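Local coordinates for protein Cry37AA1 (Bacillus thuringiensis, PDB 4RHZ) that forms a binary toxin complex with Cry23Aa1, probably insecticidal, as its calcium-binding partner of C2 fold, at residues 5-10 with 55-60. Numbering follows the deposited sequence.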
loop_
_atom_site.group_PDB
_atom_site.type_symbol
_atom_site.label_atom_id
_atom_site.label_comp_id
_atom_site.label_asym_id
_atom_site.label_seq_id
_atom_site.Cartn_x
_atom_site.Cartn_y
_atom_site.Cartn_z
ATOM N N ASN B 5 11.004 -23.536 8.129
ATOM C CA ASN B 5 10.179 -23.010 9.208
ATOM C C ASN B 5 9.265 -22.049 8.480
ATOM O O ASN B 5 9.713 -21.196 7.788
ATOM C CB ASN B 5 11.061 -22.321 10.293
ATOM C CG ASN B 5 11.660 -23.337 11.318
ATOM O OD1 ASN B 5 10.950 -24.211 11.798
ATOM N ND2 ASN B 5 12.928 -23.181 11.691
ATOM N N ALA B 6 7.968 -22.256 8.565
ATOM C CA ALA B 6 7.018 -21.346 7.953
ATOM C C ALA B 6 6.214 -20.672 9.062
ATOM O O ALA B 6 5.659 -21.352 9.928
ATOM C CB ALA B 6 6.108 -22.058 6.966
ATOM N N THR B 7 6.159 -19.334 9.006
ATOM C CA THR B 7 5.538 -18.515 10.059
ATOM C C THR B 7 4.372 -17.765 9.433
ATOM O O THR B 7 4.532 -17.048 8.483
ATOM C CB THR B 7 6.587 -17.524 10.727
ATOM O OG1 THR B 7 7.682 -18.278 11.304
ATOM C CG2 THR B 7 5.923 -16.578 11.861
ATOM N N PHE B 8 3.183 -18.027 9.957
ATOM C CA PHE B 8 1.945 -17.588 9.439
ATOM C C PHE B 8 1.464 -16.523 10.370
ATOM O O PHE B 8 1.468 -16.726 11.591
ATOM C CB PHE B 8 0.937 -18.787 9.434
ATOM C CG PHE B 8 1.392 -19.913 8.527
ATOM C CD1 PHE B 8 2.086 -21.017 9.044
ATOM C CD2 PHE B 8 1.246 -19.808 7.151
ATOM C CE1 PHE B 8 2.566 -21.999 8.217
ATOM C CE2 PHE B 8 1.722 -20.798 6.292
ATOM C CZ PHE B 8 2.372 -21.902 6.824
ATOM N N THR B 9 1.016 -15.391 9.813
ATOM C CA THR B 9 0.421 -14.371 10.699
ATOM C C THR B 9 -0.956 -14.128 10.226
ATOM O O THR B 9 -1.130 -13.657 9.137
ATOM C CB THR B 9 1.199 -13.046 10.640
ATOM O OG1 THR B 9 2.547 -13.327 10.975
ATOM C CG2 THR B 9 0.627 -12.039 11.635
ATOM N N ILE B 10 -1.924 -14.409 11.061
ATOM C CA ILE B 10 -3.248 -14.384 10.645
ATOM C C ILE B 10 -3.982 -13.285 11.396
ATOM O O ILE B 10 -3.840 -13.191 12.636
ATOM C CB ILE B 10 -3.908 -15.730 11.048
ATOM C CG1 ILE B 10 -3.106 -16.940 10.471
ATOM C CG2 ILE B 10 -5.351 -15.717 10.707
ATOM C CD1 ILE B 10 -3.681 -18.285 10.865
ATOM N N THR B 55 -5.201 -11.318 16.189
ATOM C CA THR B 55 -4.021 -11.746 15.463
ATOM C C THR B 55 -3.567 -13.038 16.116
ATOM O O THR B 55 -3.703 -13.176 17.329
ATOM C CB THR B 55 -2.879 -10.736 15.579
ATOM O OG1 THR B 55 -3.402 -9.404 15.458
ATOM C CG2 THR B 55 -1.858 -10.992 14.522
ATOM N N TYR B 56 -3.035 -13.954 15.304
ATOM C CA TYR B 56 -2.606 -15.263 15.708
ATOM C C TYR B 56 -1.359 -15.508 14.907
ATOM O O TYR B 56 -1.332 -15.276 13.703
ATOM C CB TYR B 56 -3.662 -16.318 15.325
ATOM C CG TYR B 56 -3.250 -17.700 15.724
ATOM C CD1 TYR B 56 -3.376 -18.103 17.039
ATOM C CD2 TYR B 56 -2.667 -18.600 14.802
ATOM C CE1 TYR B 56 -2.963 -19.342 17.455
ATOM C CE2 TYR B 56 -2.256 -19.881 15.211
ATOM C CZ TYR B 56 -2.403 -20.235 16.541
ATOM O OH TYR B 56 -2.026 -21.485 17.023
ATOM N N THR B 57 -0.333 -15.991 15.577
ATOM C CA THR B 57 0.929 -16.292 14.935
ATOM C C THR B 57 1.298 -17.745 15.232
ATOM O O THR B 57 1.045 -18.247 16.339
ATOM C CB THR B 57 2.006 -15.326 15.404
ATOM O OG1 THR B 57 1.499 -13.994 15.277
ATOM C CG2 THR B 57 3.269 -15.462 14.579
ATOM N N GLN B 58 1.853 -18.423 14.221
ATOM C CA GLN B 58 2.224 -19.841 14.278
ATOM C C GLN B 58 3.385 -20.145 13.356
ATOM O O GLN B 58 3.422 -19.630 12.225
ATOM C CB GLN B 58 1.068 -20.671 13.770
ATOM C CG GLN B 58 0.471 -21.398 14.854
ATOM C CD GLN B 58 0.691 -22.869 14.748
ATOM O OE1 GLN B 58 1.519 -23.437 15.439
ATOM N NE2 GLN B 58 -0.093 -23.499 13.913
ATOM N N THR B 59 4.300 -20.999 13.827
ATOM C CA THR B 59 5.382 -21.519 13.019
ATOM C C THR B 59 5.289 -23.036 12.955
ATOM O O THR B 59 5.008 -23.694 13.957
ATOM C CB THR B 59 6.749 -21.027 13.510
ATOM O OG1 THR B 59 6.716 -19.612 13.509
ATOM C CG2 THR B 59 7.911 -21.474 12.533
ATOM N N ILE B 60 5.528 -23.561 11.760
ATOM C CA ILE B 60 5.262 -24.965 11.388
ATOM C C ILE B 60 6.435 -25.415 10.538
ATOM O O ILE B 60 6.998 -24.622 9.757
ATOM C CB ILE B 60 4.012 -25.067 10.444
ATOM C CG1 ILE B 60 2.734 -24.668 11.141
ATOM C CG2 ILE B 60 3.770 -26.480 9.973
ATOM C CD1 ILE B 60 1.553 -24.895 10.257
#
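Ala6, Phe8 and Ile10 pair antiparallel with Ile60, Gln58 and Tyr56 as three hydrogen-bonded pairs, the short strand axes running at 163° and approaching to 4.6 Å. The two bonds of each pair differ in shape: those given by residues 5-10 are nearly straight, as in Phe8 N to Gln58 O (2.8 Å, 170°), whereas the return bonds are more bent, as in Ile60 N to Ala6 O at 146°. The return bond from Gln58 N to Phe8 O is also longer, at 3.2 Å. In the non-hydrogen-bonded pairs between them, CA-H groups turn toward the same carbonyls, and Thr59 CA comes within 3.1 Å of Ala6 O.

The side chains sort by face. On one lie threonines: Thr7 OG1 and Thr59 OG1 meet tip to tip at 2.8 Å in a hydrogen bond that either hydroxyl could donate. Each OG1 stands anti to its own carbonyl carbon, while the methyls take the other branch; in the modelled conformers Thr7 CG2 reaches diagonally to Thr57 CG2 at 4.0 Å, and Thr9 CG2 meets Thr55 CG2 in the same way.

The other face is mainly apolar. Ile60, in the conformer given here, crosses Phe8 at about a right angle, with CD1 3.7 Å from Phe8 CE1. Ile10 and Tyr56 instead lie alongside, with Ile10 CD1 4.1 Å from Tyr56 CD2. Ile40 of strand 38-43 packs on Phe8, Ile10 and Ile60, and its carbonyl accepts a bond from Gln58 NE2.

Strand 4-13 is also bonded to strand 115-125, whereas strand 55-62 ends the sheet within this chain. The threonine face turns away from the second sheet; Phe8 meets that sheet at Ile40, Met73 and Phe75, so two four-stranded antiparallel sheets pack face to face, as in a C2-type beta-sandwich.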